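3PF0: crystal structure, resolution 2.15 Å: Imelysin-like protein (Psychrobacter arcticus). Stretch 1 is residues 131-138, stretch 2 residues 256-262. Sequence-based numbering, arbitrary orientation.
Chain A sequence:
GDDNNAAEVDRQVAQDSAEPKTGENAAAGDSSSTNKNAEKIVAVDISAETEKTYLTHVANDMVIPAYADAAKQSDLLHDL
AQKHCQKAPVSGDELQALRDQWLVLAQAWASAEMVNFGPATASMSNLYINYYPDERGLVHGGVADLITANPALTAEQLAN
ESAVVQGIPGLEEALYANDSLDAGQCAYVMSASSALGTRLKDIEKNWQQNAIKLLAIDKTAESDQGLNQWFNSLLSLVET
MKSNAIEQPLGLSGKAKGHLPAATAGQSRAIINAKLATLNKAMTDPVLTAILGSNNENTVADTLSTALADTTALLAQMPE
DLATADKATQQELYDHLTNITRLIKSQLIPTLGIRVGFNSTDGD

Stretch 1 131-138: YYPDERGL
Stretch 2 (256-262) AKGHLPA

Two irregular segments, 131-138 and 256-262, pack together and bury 350 Å² in all. Tyr-132 (75 Å²), Glu-135 (72 Å²) and His-259 (68 Å²) are most covered by the other segment. Leu-260 is buried in the whole structure, its CA-to-CB bond pointing away from segment 131-138. No direct backbone-to-backbone hydrogen bond joins the segments. Glu-135 CA and Gly-258 CA lie 4.0 Å apart; Tyr-132 CA and Pro-261 CA lie 7.9 Å apart. The segments run in opposite directions between these pairs.

Phi/psi values are Tyr-132 -153/139, Pro-133 -62/163, Asp-134 -135/66, Glu-135 -56/-29, Arg-136 -100/3, Gly-137 58/45, Lys-257 -137/128, Gly-258 80/-170, His-259 -134/158, Leu-260 -67/153 and Pro-261 -63/145. Positive phi favours glycine at Gly-137 and Gly-258. The peptide bond before Pro-133 is cis. A type I turn from Asp-134 to Gly-137 is closed by Gly-137 N to Asp-134 O at 3.1 Å. Asp-134 (chi1 t) accepts from Leu-138 N through OD1 at 2.8 Å.

The clear direct hydrogen bond across the contact is made by Tyr-132 (chi1 t, chi2 88°), whose CA-to-CB bond points toward the second segment. Tyr-132 OH donates to His-259 O at 2.7 Å, near the ring plane. Tyrosine's length lets the hydroxyl reach this carbonyl.

Two waters link the backbones. Water 1 accepts from Asp-134 N at 2.8 Å and His-259 N at 3.1 Å. Water 2 donates to Glu-135 O at 2.7 Å and accepts from Gly-258 N at 2.8 Å.

Glu-135 (m, t, chi3 43°) and Lys-257 (t, t, chi3 91°, chi4 t) start sideways and converge in a long salt bridge, Glu-135 OE1 to Lys-257 NZ 3.8 Å.

Packing completes the contact. Tyr-132 CZ lies 4.1 Å from Pro-261 CD, an apolar contact. Glu-135 CG sits 4.0 Å from Gly-258 CA; an ideal CB on Gly-258 would lie 3.7 Å from Glu-135 CG. The His-259 ring (chi1 m, chi2 -89°) presents its edge to the turn, His-259 CD2 3.3 Å from Asp-134 O.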

# COMPACT_ATOMS: atom_id res chain seq x y z
N TYR A 131 6.49 6.98 4.49
CA TYR A 131 7.89 7.18 4.11
C TYR A 131 8.59 5.83 4.13
O TYR A 131 9.03 5.35 5.17
CB TYR A 131 8.60 8.22 5.00
CG TYR A 131 9.83 8.77 4.32
CD1 TYR A 131 11.04 8.07 4.35
CD2 TYR A 131 9.77 9.94 3.56
CE1 TYR A 131 12.15 8.53 3.65
CE2 TYR A 131 10.89 10.42 2.88
CZ TYR A 131 12.08 9.71 2.92
OH TYR A 131 13.17 10.19 2.25
N TYR A 132 8.63 5.19 2.96
CA TYR A 132 9.18 3.84 2.79
C TYR A 132 9.71 3.65 1.35
O TYR A 132 9.03 4.07 0.42
CB TYR A 132 8.08 2.78 3.09
CG TYR A 132 8.57 1.35 3.09
CD1 TYR A 132 9.09 0.77 4.25
CD2 TYR A 132 8.54 0.59 1.93
CE1 TYR A 132 9.57 -0.53 4.24
CE2 TYR A 132 9.01 -0.72 1.92
CZ TYR A 132 9.53 -1.28 3.08
OH TYR A 132 10.02 -2.56 3.08
N PRO A 133 10.86 3.00 1.12
CA PRO A 133 11.83 2.46 2.09
C PRO A 133 12.46 3.55 2.97
O PRO A 133 12.37 4.74 2.66
CB PRO A 133 12.91 1.81 1.20
CG PRO A 133 12.25 1.62 -0.14
CD PRO A 133 11.32 2.78 -0.27
N ASP A 134 13.06 3.15 4.09
CA ASP A 134 13.79 4.05 4.99
C ASP A 134 15.10 3.35 5.33
O ASP A 134 15.33 2.96 6.47
CB ASP A 134 12.95 4.40 6.23
CG ASP A 134 13.64 5.32 7.24
OD1 ASP A 134 14.56 6.06 6.83
OD2 ASP A 134 13.24 5.30 8.42
N GLU A 135 15.96 3.20 4.31
CA GLU A 135 17.26 2.52 4.38
C GLU A 135 18.20 3.10 5.44
O GLU A 135 19.04 2.36 5.96
CB GLU A 135 17.96 2.58 3.01
CG GLU A 135 17.41 1.58 2.01
CD GLU A 135 17.78 1.81 0.56
OE1 GLU A 135 18.96 2.13 0.28
OE2 GLU A 135 16.89 1.63 -0.30
N ARG A 136 18.07 4.40 5.77
CA ARG A 136 18.95 5.06 6.73
C ARG A 136 18.31 5.21 8.12
O ARG A 136 18.94 5.77 9.01
CB ARG A 136 19.41 6.44 6.21
CG ARG A 136 20.32 6.31 5.00
CD ARG A 136 20.95 7.62 4.58
NE ARG A 136 21.79 7.43 3.40
CZ ARG A 136 22.82 8.20 3.07
NH1 ARG A 136 23.16 9.23 3.84
NH2 ARG A 136 23.52 7.94 1.98
N GLY A 137 17.09 4.68 8.30
CA GLY A 137 16.38 4.72 9.58
C GLY A 137 16.15 6.12 10.11
O GLY A 137 16.36 6.38 11.29
N LEU A 138 15.70 7.02 9.23
CA LEU A 138 15.44 8.42 9.54
C LEU A 138 14.18 8.62 10.39
O LEU A 138 14.09 9.62 11.11
CB LEU A 138 15.32 9.22 8.23
CG LEU A 138 16.54 9.27 7.30
CD1 LEU A 138 16.21 10.05 6.04
CD2 LEU A 138 17.76 9.87 7.99
N ALA A 256 21.91 -7.31 3.68
CA ALA A 256 20.61 -6.72 3.98
C ALA A 256 20.67 -5.20 3.96
O ALA A 256 21.61 -4.60 4.48
CB ALA A 256 20.09 -7.21 5.32
N LYS A 257 19.67 -4.59 3.31
CA LYS A 257 19.49 -3.16 3.11
C LYS A 257 18.02 -2.82 3.34
O LYS A 257 17.14 -3.45 2.75
CB LYS A 257 19.94 -2.78 1.68
CG LYS A 257 19.82 -1.30 1.33
CD LYS A 257 20.31 -0.99 -0.08
CE LYS A 257 19.22 -1.06 -1.12
NZ LYS A 257 19.65 -0.48 -2.42
N GLY A 258 17.77 -1.84 4.18
CA GLY A 258 16.40 -1.43 4.48
C GLY A 258 15.71 -2.33 5.48
O GLY A 258 16.34 -3.18 6.11
N HIS A 259 14.40 -2.14 5.63
CA HIS A 259 13.61 -2.88 6.61
C HIS A 259 12.32 -3.39 5.99
O HIS A 259 11.86 -2.86 4.98
CB HIS A 259 13.29 -2.00 7.84
CG HIS A 259 14.46 -1.18 8.30
ND1 HIS A 259 15.36 -1.67 9.24
CD2 HIS A 259 14.88 0.04 7.89
CE1 HIS A 259 16.28 -0.73 9.38
NE2 HIS A 259 16.04 0.32 8.58
N LEU A 260 11.75 -4.43 6.60
CA LEU A 260 10.46 -4.96 6.18
C LEU A 260 9.38 -3.93 6.47
O LEU A 260 9.54 -3.18 7.44
CB LEU A 260 10.15 -6.24 6.97
CG LEU A 260 10.74 -7.55 6.50
CD1 LEU A 260 10.89 -8.46 7.65
CD2 LEU A 260 9.83 -8.22 5.50
N PRO A 261 8.25 -3.88 5.75
CA PRO A 261 7.18 -2.96 6.17
C PRO A 261 6.68 -3.40 7.56
O PRO A 261 6.74 -4.59 7.86
CB PRO A 261 6.13 -3.11 5.06
CG PRO A 261 6.38 -4.43 4.46
CD PRO A 261 7.84 -4.71 4.59
N ALA A 262 6.28 -2.44 8.43
CA ALA A 262 5.83 -2.67 9.81
C ALA A 262 6.88 -3.47 10.64
O ALA A 262 6.52 -4.36 11.42
CB ALA A 262 4.47 -3.37 9.84
O HOH W 1 12.93 0.42 4.82
O HOH W 2 19.72 -0.23 5.46